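N-acetylmuramoyl-L-alanine amidase domain-containing protein SAOUHSC_02979 (Staphylococcus aureus, PDB 5T1Q) probably hydrolyses amide bonds of cell-wall peptidoglycan as a secreted amidase, this chain comprising its glucosaminidase-like and CHAP portions. Local coordinates at residues Gln5-Gln9 and Asp10-His14; Asn24-Gln28 and Lys29-Ala33; Ser153-Lys157 and Asn158-Gly162; Glu331-Val334 and Lys335-Ile339. All coordinates share one frame; numbering follows the deposited sequence.

Contact 1 of 4, residues Gln5-Gln9 and Asp10-His14; sequences QLPTQ and DELKH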
loop_
_atom_site.group_PDB
_atom_site.type_symbol
_atom_site.label_atom_id
_atom_site.label_comp_id
_atom_site.label_asym_id
_atom_site.label_seq_id
_atom_site.Cartn_x
_atom_site.Cartn_y
_atom_site.Cartn_z
ATOM N N GLN A 5 -15.923 2.726 9.868
ATOM C CA GLN A 5 -14.694 2.405 9.129
ATOM C C GLN A 5 -14.820 2.547 7.612
ATOM O O GLN A 5 -13.813 2.523 6.904
ATOM C CB GLN A 5 -14.179 0.991 9.456
ATOM C CG GLN A 5 -13.324 0.914 10.699
ATOM C CD GLN A 5 -12.075 1.764 10.592
ATOM O OE1 GLN A 5 -11.914 2.717 11.335
ATOM N NE2 GLN A 5 -11.214 1.458 9.626
ATOM N N LEU A 6 -16.041 2.678 7.110
ATOM C CA LEU A 6 -16.252 2.801 5.667
ATOM C C LEU A 6 -16.624 4.240 5.348
ATOM O O LEU A 6 -16.865 5.023 6.267
ATOM C CB LEU A 6 -17.325 1.811 5.205
ATOM C CG LEU A 6 -17.033 0.335 5.523
ATOM C CD1 LEU A 6 -18.223 -0.524 5.126
ATOM C CD2 LEU A 6 -15.764 -0.166 4.842
ATOM N N PRO A 7 -16.606 4.616 4.055
ATOM C CA PRO A 7 -16.974 5.990 3.706
ATOM C C PRO A 7 -18.420 6.332 4.052
ATOM O O PRO A 7 -19.326 5.549 3.774
ATOM C CB PRO A 7 -16.785 6.037 2.182
ATOM C CG PRO A 7 -15.818 4.952 1.877
ATOM C CD PRO A 7 -16.061 3.881 2.897
ATOM N N THR A 8 -18.614 7.487 4.672
ATOM C CA THR A 8 -19.942 7.970 5.008
ATOM C C THR A 8 -20.512 8.711 3.805
ATOM O O THR A 8 -19.802 8.979 2.834
ATOM C CB THR A 8 -19.907 8.943 6.193
ATOM O OG1 THR A 8 -19.102 10.078 5.851
ATOM C CG2 THR A 8 -19.339 8.263 7.430
ATOM N N GLN A 9 -21.792 9.051 3.888
ATOM C CA GLN A 9 -22.471 9.775 2.820
ATOM C C GLN A 9 -21.829 11.147 2.586
ATOM O O GLN A 9 -21.635 11.555 1.436
ATOM C CB GLN A 9 -23.971 9.911 3.154
ATOM C CG GLN A 9 -24.819 10.717 2.166
ATOM C CD GLN A 9 -24.829 10.161 0.743
ATOM O OE1 GLN A 9 -24.274 9.092 0.459
ATOM N NE2 GLN A 9 -25.473 10.898 -0.166
ATOM N N ASP A 10 -21.479 11.833 3.678
ATOM C CA ASP A 10 -20.867 13.168 3.608
ATOM C C ASP A 10 -19.441 13.097 3.024
ATOM O O ASP A 10 -19.017 13.994 2.290
ATOM C CB ASP A 10 -20.865 13.820 5.002
ATOM C CG ASP A 10 -20.736 15.344 4.951
ATOM O OD1 ASP A 10 -19.912 15.868 4.172
ATOM O OD2 ASP A 10 -21.463 16.025 5.714
ATOM N N GLU A 11 -18.717 12.026 3.346
ATOM C CA GLU A 11 -17.356 11.821 2.827
ATOM C C GLU A 11 -17.355 11.493 1.330
ATOM O O GLU A 11 -16.446 11.907 0.610
ATOM C CB GLU A 11 -16.643 10.718 3.616
ATOM C CG GLU A 11 -16.287 11.133 5.039
ATOM C CD GLU A 11 -15.892 9.978 5.949
ATOM O OE1 GLU A 11 -15.453 10.267 7.080
ATOM O OE2 GLU A 11 -16.027 8.793 5.563
ATOM N N LEU A 12 -18.371 10.754 0.877
ATOM C CA LEU A 12 -18.492 10.366 -0.538
ATOM C C LEU A 12 -18.857 11.530 -1.467
ATOM O O LEU A 12 -18.458 11.535 -2.638
ATOM C CB LEU A 12 -19.521 9.241 -0.712
ATOM C CG LEU A 12 -19.144 7.842 -0.225
ATOM C CD1 LEU A 12 -20.359 6.927 -0.244
ATOM C CD2 LEU A 12 -18.028 7.260 -1.077
ATOM N N LYS A 13 -19.627 12.494 -0.959
ATOM C CA LYS A 13 -20.019 13.662 -1.762
ATOM C C LYS A 13 -18.820 14.545 -2.110
ATOM O O LYS A 13 -18.779 15.138 -3.187
ATOM C CB LYS A 13 -21.105 14.485 -1.055
ATOM C CG LYS A 13 -22.483 13.832 -1.088
ATOM C CD LYS A 13 -23.553 14.643 -0.362
ATOM C CE LYS A 13 -23.320 14.669 1.143
ATOM N NZ LYS A 13 -24.451 15.280 1.882
ATOM N N HIS A 14 -17.846 14.613 -1.201
ATOM C CA HIS A 14 -16.623 15.395 -1.420
ATOM C C HIS A 14 -15.439 14.549 -1.916
ATOM O O HIS A 14 -14.316 15.039 -1.950
ATOM C CB HIS A 14 -16.238 16.142 -0.133
ATOM C CG HIS A 14 -17.173 17.257 0.215
ATOM N ND1 HIS A 14 -18.397 17.044 0.813
ATOM C CD2 HIS A 14 -17.059 18.596 0.054
ATOM C CE1 HIS A 14 -18.999 18.204 0.999
ATOM N NE2 HIS A 14 -18.209 19.161 0.548
#
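A capping box opens the short helix 9-13, with Thr8 as its N-cap and Glu11 as the residue three positions on. The two exchange bonds. Glu11 N donates to Thr8 OG1 over 3.2 Å, and Thr8 N returns a straighter bond to Glu11 OE2, 3.0 Å long with 167° at the hydrogen. That second donor comes in from above the carboxylate, 44° out of its plane. Thr8 can accept because OG1 sits between its own N and carbonyl carbon (chi1 61°), turned toward the first turn of the helix, while the extended Glu11 chain passes Thr8 OG1 obliquely, its CG 3.1 Å from that oxygen. The carboxylate has a second partner: Lys112 forms a salt bridge with OE2 and also donates to Leu6 O, tying the approach to the helix and its cap to the same lysine. Behind the box, Pro7 CB packs against Leu12 CD2 at 3.7 Å, and both residues rest on Tyr133 of strand 131-140, while Glu11 touches Ile135 and Ala137 of the same strand. Leu12 N donates to Thr8 O at 3.0 Å, an i to i+4 bond that closes the first turn. Lys13 N follows with a longer bond of 3.3 Å to Gln9 O, and the bend in the Lys13 chain brings CE back to 3.6 Å from that same carbonyl oxygen.

Contact 2 of 4, residues Asn24-Gln28 and Lys29-Ala33; sequences NDVNQ and KDTRA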
loop_
_atom_site.group_PDB
_atom_site.type_symbol
_atom_site.label_atom_id
_atom_site.label_comp_id
_atom_site.label_asym_id
_atom_site.label_seq_id
_atom_site.Cartn_x
_atom_site.Cartn_y
_atom_site.Cartn_z
ATOM N N ASN A 24 0.472 23.109 -1.886
ATOM C CA ASN A 24 0.253 23.826 -0.623
ATOM C C ASN A 24 -0.975 23.304 0.164
ATOM O O ASN A 24 -1.027 23.457 1.384
ATOM C CB ASN A 24 0.154 25.335 -0.871
ATOM C CG ASN A 24 1.457 25.928 -1.409
ATOM O OD1 ASN A 24 2.521 25.306 -1.335
ATOM N ND2 ASN A 24 1.376 27.136 -1.950
ATOM N N ASP A 25 -1.927 22.659 -0.523
ATOM C CA ASP A 25 -3.143 22.117 0.118
ATOM C C ASP A 25 -2.987 20.660 0.577
ATOM O O ASP A 25 -3.300 20.332 1.719
ATOM C CB ASP A 25 -4.343 22.231 -0.837
ATOM C CG ASP A 25 -4.688 23.688 -1.191
ATOM O OD1 ASP A 25 -4.284 24.613 -0.447
ATOM O OD2 ASP A 25 -5.385 23.905 -2.210
ATOM N N VAL A 26 -2.532 19.797 -0.334
ATOM C CA VAL A 26 -2.312 18.364 -0.075
ATOM C C VAL A 26 -0.825 18.148 0.236
ATOM O O VAL A 26 0.030 18.364 -0.621
ATOM C CB VAL A 26 -2.727 17.516 -1.296
ATOM C CG1 VAL A 26 -2.506 16.030 -1.032
ATOM C CG2 VAL A 26 -4.181 17.789 -1.658
ATOM N N ASN A 27 -0.528 17.713 1.458
ATOM C CA ASN A 27 0.856 17.568 1.915
ATOM C C ASN A 27 1.124 16.262 2.651
ATOM O O ASN A 27 0.234 15.446 2.843
ATOM C CB ASN A 27 1.250 18.797 2.770
ATOM C CG ASN A 27 0.226 19.133 3.854
ATOM O OD1 ASN A 27 -0.701 18.363 4.139
ATOM N ND2 ASN A 27 0.395 20.302 4.470
ATOM N N GLN A 28 2.374 16.071 3.048
ATOM C CA GLN A 28 2.791 14.863 3.752
ATOM C C GLN A 28 2.103 14.627 5.090
ATOM O O GLN A 28 1.918 13.476 5.478
ATOM C CB GLN A 28 4.299 14.875 3.976
ATOM C CG GLN A 28 5.090 14.897 2.685
ATOM C CD GLN A 28 6.576 14.780 2.913
ATOM O OE1 GLN A 28 7.037 14.594 4.048
ATOM N NE2 GLN A 28 7.344 14.895 1.836
ATOM N N LYS A 29 1.712 15.696 5.781
ATOM C CA LYS A 29 1.080 15.552 7.089
ATOM C C LYS A 29 -0.344 15.005 7.024
ATOM O O LYS A 29 -0.866 14.586 8.048
ATOM C CB LYS A 29 1.072 16.872 7.883
ATOM C CG LYS A 29 0.046 17.897 7.413
ATOM C CD LYS A 29 -0.121 19.049 8.398
ATOM C CE LYS A 29 -1.271 19.958 7.975
ATOM N NZ LYS A 29 -1.578 21.010 8.987
ATOM N N ASP A 30 -0.988 15.053 5.854
ATOM C CA ASP A 30 -2.364 14.536 5.724
ATOM C C ASP A 30 -2.530 13.479 4.622
ATOM O O ASP A 30 -3.627 13.283 4.102
ATOM C CB ASP A 30 -3.378 15.682 5.556
ATOM C CG ASP A 30 -3.219 16.443 4.244
ATOM O OD1 ASP A 30 -2.568 15.934 3.299
ATOM O OD2 ASP A 30 -3.769 17.566 4.165
ATOM N N THR A 31 -1.443 12.799 4.283
ATOM C CA THR A 31 -1.503 11.740 3.293
ATOM C C THR A 31 -0.976 10.467 3.923
ATOM O O THR A 31 0.108 10.447 4.510
ATOM C CB THR A 31 -0.745 12.092 1.995
ATOM O OG1 THR A 31 0.633 12.364 2.287
ATOM C CG2 THR A 31 -1.390 13.303 1.326
ATOM N N ARG A 32 -1.778 9.418 3.829
ATOM C CA ARG A 32 -1.424 8.127 4.391
ATOM C C ARG A 32 -0.441 7.356 3.526
ATOM O O ARG A 32 -0.190 7.687 2.366
ATOM C CB ARG A 32 -2.669 7.246 4.549
ATOM C CG ARG A 32 -3.713 7.742 5.538
ATOM C CD ARG A 32 -4.837 6.716 5.706
ATOM N NE ARG A 32 -4.366 5.453 6.288
ATOM C CZ ARG A 32 -5.108 4.352 6.453
ATOM N NH1 ARG A 32 -4.562 3.271 7.000
ATOM N NH2 ARG A 32 -6.387 4.319 6.080
ATOM N N ALA A 33 0.121 6.326 4.137
ATOM C CA ALA A 33 0.959 5.376 3.468
ATOM C C ALA A 33 0.440 4.020 3.941
ATOM O O ALA A 33 0.165 3.838 5.130
ATOM C CB ALA A 33 2.417 5.569 3.838
#
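Asn27 and Asp30 close a tight reversal of the backbone, with Asp30 N donating to Asn27 O over 3.3 Å while Gln28 and Lys29 take helical-like angles at the corner. The Asp30 side chain then reaches back across the turn: CG lies between its own N and carbonyl carbon (chi1 67°), which carries Asp30 OD1 to Asn27 N at 3.3 Å. This N-H arrives on the syn side of the carboxylate, 34° out of its plane, so the main chain of Asn27 is held through both its N-H and its carbonyl. The backbone angles and the bond from residue i+3 back to residue i are those of a type I beta turn, set on the surface in the long loop between helix 9-13 and strand 37-39. Thr31, one step beyond, adds a second grip on Asn27 O: its OG1 donates over 3.2 Å, from the face of the carbonyl opposite to the one used by Asp30 N, which itself stands 56° out of the plane. The methyl CG2 of Thr31 turns to Val26 CG1 at 3.8 Å, the two side chains roughly perpendicular. Backbone hydrogen bonding between Asp30 and Asn123 fixes the turn to strand 119-128.

Contact 3 of 4, residues Ser153-Lys157 and Asn158-Gly162; sequences SDLIK and NGIDG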
loop_
_atom_site.group_PDB
_atom_site.type_symbol
_atom_site.label_atom_id
_atom_site.label_comp_id
_atom_site.label_asym_id
_atom_site.label_seq_id
_atom_site.Cartn_x
_atom_site.Cartn_y
_atom_site.Cartn_z
ATOM N N SER A 153 -8.100 -3.825 19.736
ATOM C CA SER A 153 -8.688 -4.975 20.422
ATOM C C SER A 153 -10.090 -4.644 20.930
ATOM O O SER A 153 -10.979 -5.486 20.867
ATOM C CB SER A 153 -7.806 -5.439 21.579
ATOM O OG SER A 153 -7.697 -4.431 22.563
ATOM N N ASP A 154 -10.284 -3.416 21.403
ATOM C CA ASP A 154 -11.597 -2.972 21.871
ATOM C C ASP A 154 -12.608 -2.900 20.733
ATOM O O ASP A 154 -13.780 -3.209 20.931
ATOM C CB ASP A 154 -11.508 -1.616 22.586
ATOM C CG ASP A 154 -10.858 -1.715 23.969
ATOM O OD1 ASP A 154 -10.510 -2.835 24.403
ATOM O OD2 ASP A 154 -10.709 -0.666 24.637
ATOM N N LEU A 155 -12.152 -2.501 19.546
ATOM C CA LEU A 155 -13.035 -2.419 18.382
ATOM C C LEU A 155 -13.513 -3.806 17.963
ATOM O O LEU A 155 -14.705 -4.011 17.734
ATOM C CB LEU A 155 -12.332 -1.743 17.201
ATOM C CG LEU A 155 -13.167 -1.546 15.930
ATOM C CD1 LEU A 155 -14.396 -0.699 16.204
ATOM C CD2 LEU A 155 -12.317 -0.917 14.844
ATOM N N ILE A 156 -12.581 -4.753 17.871
ATOM C CA ILE A 156 -12.914 -6.121 17.467
ATOM C C ILE A 156 -13.859 -6.807 18.466
ATOM O O ILE A 156 -14.760 -7.548 18.066
ATOM C CB ILE A 156 -11.643 -6.997 17.320
ATOM C CG1 ILE A 156 -10.688 -6.436 16.242
ATOM C CG2 ILE A 156 -12.005 -8.446 17.008
ATOM C CD1 ILE A 156 -11.277 -6.351 14.847
ATOM N N LYS A 157 -13.647 -6.559 19.755
ATOM C CA LYS A 157 -14.452 -7.195 20.808
ATOM C C LYS A 157 -15.793 -6.539 21.057
ATOM O O LYS A 157 -16.768 -7.241 21.250
ATOM C CB LYS A 157 -13.656 -7.282 22.121
ATOM C CG LYS A 157 -12.371 -8.097 22.004
ATOM C CD LYS A 157 -12.594 -9.543 21.571
ATOM C CE LYS A 157 -13.265 -10.353 22.669
ATOM N NZ LYS A 157 -13.588 -11.745 22.256
ATOM N N ASN A 158 -15.848 -5.205 21.027
ATOM C CA ASN A 158 -17.091 -4.464 21.303
ATOM C C ASN A 158 -17.903 -4.082 20.061
ATOM O O ASN A 158 -19.101 -3.846 20.161
ATOM C CB ASN A 158 -16.765 -3.203 22.103
ATOM C CG ASN A 158 -16.019 -3.508 23.387
ATOM O OD1 ASN A 158 -16.291 -4.500 24.051
ATOM N ND2 ASN A 158 -15.072 -2.650 23.743
ATOM N N GLY A 159 -17.251 -3.974 18.909
ATOM C CA GLY A 159 -17.953 -3.656 17.664
ATOM C C GLY A 159 -18.428 -2.223 17.534
ATOM O O GLY A 159 -17.752 -1.294 17.987
ATOM N N ILE A 160 -19.592 -2.047 16.903
ATOM C CA ILE A 160 -20.168 -0.718 16.662
ATOM C C ILE A 160 -21.657 -0.629 17.014
ATOM O O ILE A 160 -22.317 -1.636 17.294
ATOM C CB ILE A 160 -20.015 -0.300 15.177
ATOM C CG1 ILE A 160 -20.827 -1.240 14.260
ATOM C CG2 ILE A 160 -18.541 -0.269 14.773
ATOM C CD1 ILE A 160 -20.907 -0.793 12.815
ATOM N N ASP A 161 -22.171 0.598 16.973
ATOM C CA ASP A 161 -23.575 0.882 17.255
ATOM C C ASP A 161 -24.431 0.277 16.144
ATOM O O ASP A 161 -24.159 0.500 14.954
ATOM C CB ASP A 161 -23.789 2.391 17.303
ATOM C CG ASP A 161 -25.212 2.777 17.640
ATOM O OD1 ASP A 161 -25.877 2.051 18.416
ATOM O OD2 ASP A 161 -25.656 3.837 17.144
ATOM N N GLY A 162 -25.452 -0.489 16.532
ATOM C CA GLY A 162 -26.331 -1.162 15.573
ATOM C C GLY A 162 -25.751 -2.462 15.019
ATOM O O GLY A 162 -26.385 -3.111 14.187
#
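Positive phi at Gly159 (73°, with psi -144°) breaks the helical path just after Asn158, whose own chi1 of -56° sets CG beside its backbone N and folds the side chain back toward Asp154. This is the C-terminal end of helix 145-158, in the glucosaminidase-like part of the chain, where Gly159 is the first residue to leave helical angles while its N-H still makes an i to i-4 bond. Gly159 N donates to Leu155 O over 2.8 Å, one residue after Asn158 N has bonded to Asp154 O at 2.9 Å. Positive phi of this kind favours glycine, and from here the chain leaves the helix as a loop. The Asn158 side chain curls over the last turn. Asn158 CB comes within 3.2 Å of Asp154 O, and Asn158 ND2 is 3.1 Å from the same oxygen, though the angle there is too poor for a hydrogen bond; the amide nitrogen of Asn158 also rests 3.9 Å from Asp154 CB. The helix end is held from outside as well, since Trp171 donates through NE1 to Ile156 O and receives Lys157 in a cation-pi contact. On another flank, buried Leu155 packs on Tyr167. Leu155 CG stands anti to the backbone N, which leads the chain toward the outgoing loop: Leu155 CD1 lies 3.8 Å from Gly159 O and makes a looser apolar contact with Ile160 CG2 at 4.4 Å.

Contact 4 of 4, residues Glu331-Val334 and Lys335-Ile339; sequences ESNV and KGLGI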
loop_
_atom_site.group_PDB
_atom_site.type_symbol
_atom_site.label_atom_id
_atom_site.label_comp_id
_atom_site.label_asym_id
_atom_site.label_seq_id
_atom_site.Cartn_x
_atom_site.Cartn_y
_atom_site.Cartn_z
ATOM N N GLU A 331 4.361 -0.221 -13.140
ATOM C CA GLU A 331 3.613 0.939 -12.675
ATOM C C GLU A 331 2.817 0.559 -11.438
ATOM O O GLU A 331 2.758 -0.610 -11.092
ATOM C CB GLU A 331 2.672 1.379 -13.799
ATOM C CG GLU A 331 1.799 0.230 -14.291
ATOM C CD GLU A 331 1.180 0.441 -15.653
ATOM O OE1 GLU A 331 1.182 1.582 -16.174
ATOM O OE2 GLU A 331 0.664 -0.561 -16.213
ATOM N N SER A 332 2.228 1.550 -10.773
ATOM C CA SER A 332 1.429 1.308 -9.588
ATOM C C SER A 332 0.044 1.900 -9.752
ATOM O O SER A 332 -0.159 2.832 -10.524
ATOM C CB SER A 332 2.080 1.950 -8.363
ATOM O OG SER A 332 2.100 3.376 -8.501
ATOM N N ASN A 333 -0.887 1.340 -8.990
ATOM C CA ASN A 333 -2.273 1.770 -8.914
ATOM C C ASN A 333 -3.095 1.850 -10.214
ATOM O O ASN A 333 -3.990 2.679 -10.315
ATOM C CB ASN A 333 -2.396 3.042 -8.037
ATOM C CG ASN A 333 -2.212 2.738 -6.539
ATOM O OD1 ASN A 333 -1.370 1.925 -6.150
ATOM N ND2 ASN A 333 -3.005 3.367 -5.707
ATOM N N VAL A 334 -2.817 0.968 -11.184
ATOM C CA VAL A 334 -3.665 0.870 -12.386
ATOM C C VAL A 334 -4.460 -0.446 -12.354
ATOM O O VAL A 334 -5.586 -0.488 -12.819
ATOM C CB VAL A 334 -2.906 0.988 -13.739
ATOM C CG1 VAL A 334 -2.002 2.199 -13.735
ATOM C CG2 VAL A 334 -2.127 -0.269 -14.076
ATOM N N LYS A 335 -3.877 -1.502 -11.794
ATOM C CA LYS A 335 -4.544 -2.803 -11.731
ATOM C C LYS A 335 -5.450 -2.886 -10.496
ATOM O O LYS A 335 -6.428 -3.638 -10.481
ATOM C CB LYS A 335 -3.503 -3.936 -11.732
ATOM C CG LYS A 335 -4.061 -5.332 -12.001
ATOM C CD LYS A 335 -4.570 -5.471 -13.439
ATOM C CE LYS A 335 -5.290 -6.797 -13.689
ATOM N NZ LYS A 335 -4.422 -7.992 -13.489
ATOM N N GLY A 336 -5.138 -2.093 -9.479
ATOM C CA GLY A 336 -5.925 -2.066 -8.248
ATOM C C GLY A 336 -5.259 -1.190 -7.197
ATOM O O GLY A 336 -4.141 -0.709 -7.395
ATOM N N LEU A 337 -5.951 -0.972 -6.087
ATOM C CA LEU A 337 -5.423 -0.157 -4.993
ATOM C C LEU A 337 -4.177 -0.794 -4.356
ATOM O O LEU A 337 -4.230 -1.930 -3.904
ATOM C CB LEU A 337 -6.510 0.025 -3.919
ATOM C CG LEU A 337 -6.194 0.877 -2.688
ATOM C CD1 LEU A 337 -5.842 2.286 -3.088
ATOM C CD2 LEU A 337 -7.384 0.897 -1.737
ATOM N N GLY A 338 -3.074 -0.044 -4.310
ATOM C CA GLY A 338 -1.809 -0.509 -3.719
ATOM C C GLY A 338 -1.153 -1.677 -4.461
ATOM O O GLY A 338 -0.365 -2.433 -3.882
ATOM N N ILE A 339 -1.476 -1.813 -5.738
ATOM C CA ILE A 339 -0.949 -2.895 -6.560
ATOM C C ILE A 339 0.058 -2.360 -7.573
ATOM O O ILE A 339 -0.217 -1.399 -8.279
ATOM C CB ILE A 339 -2.075 -3.581 -7.354
ATOM C CG1 ILE A 339 -3.214 -4.025 -6.438
ATOM C CG2 ILE A 339 -1.528 -4.761 -8.164
ATOM C CD1 ILE A 339 -2.824 -5.029 -5.393
HETATM O O HOH W 1 -1.046 -1.319 -10.881
#
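Asn333 N donates to Ile339 O over 2.9 Å, with 149° at the hydrogen, and this bond draws the two ends of the bend together. Ile339 O takes more: water 1 donates to it at 2.7 Å while accepting from Val334 N at 2.9 Å, so one solvent molecule bridges the inside of the loop, and the CA of Ser332 offers that oxygen a C-H contact at 3.4 Å. The Asn333 side chain serves the far limb. Asn333 OD1 accepts a weak bond from Gly338 N, 3.2 Å long and bent to 126°, and Asn333 ND2 lies alongside Leu337, 4.0 Å from CD1, the two side chains running in the same direction. CA of Asn333 also points its hydrogen nearly straight at Gly336 O, 3.5 Å away. What sets these groups in place is the backbone: Asn333 takes left-handed helical angles (phi 55°), and residues Gly336 to Ile339 form a type II beta turn, closed by a weak bond from Ile339 N to Gly336 O, with Gly338 at the corner where positive phi suits glycine. Further out, Ser332 OG bonds to Gly251 O. Glu331, just before it, is hydrogen-bonded through OE1 to His314 NE2 and forms a salt bridge with Arg343 through OE2. The bend is the connection of a beta hairpin, joining antiparallel strands 327-332 and 339-345 of the CHAP domain, and its first strand carries the Glu331 that, with Cys253 and His314, is consistent with the Cys-His-Glu triad of this peptidase-like fold.

Contacts 1 and 2 lie at the surface, whereas contacts 3 and 4 are partly buried and contact 4 sits nearest the centre of the chain. Contacts 1 and 3 concern opposite helix termini: side chains cap the start of 9-13, while a glycine and main-chain bonds finish 145-158. Contacts 2 and 4 both shape non-helical bends, one gripped by carboxylate and hydroxyl groups, the other by a main-chain bond and a bridging water, with a weak bond to an asparagine amide. Contacts 1 and 2 both adjoin the two-stranded sheet, through strands 131-140 and 119-128. Contacts 3 and 4, in the glucosaminidase-like and CHAP parts, are farthest apart, with centres about 31 Å from each other.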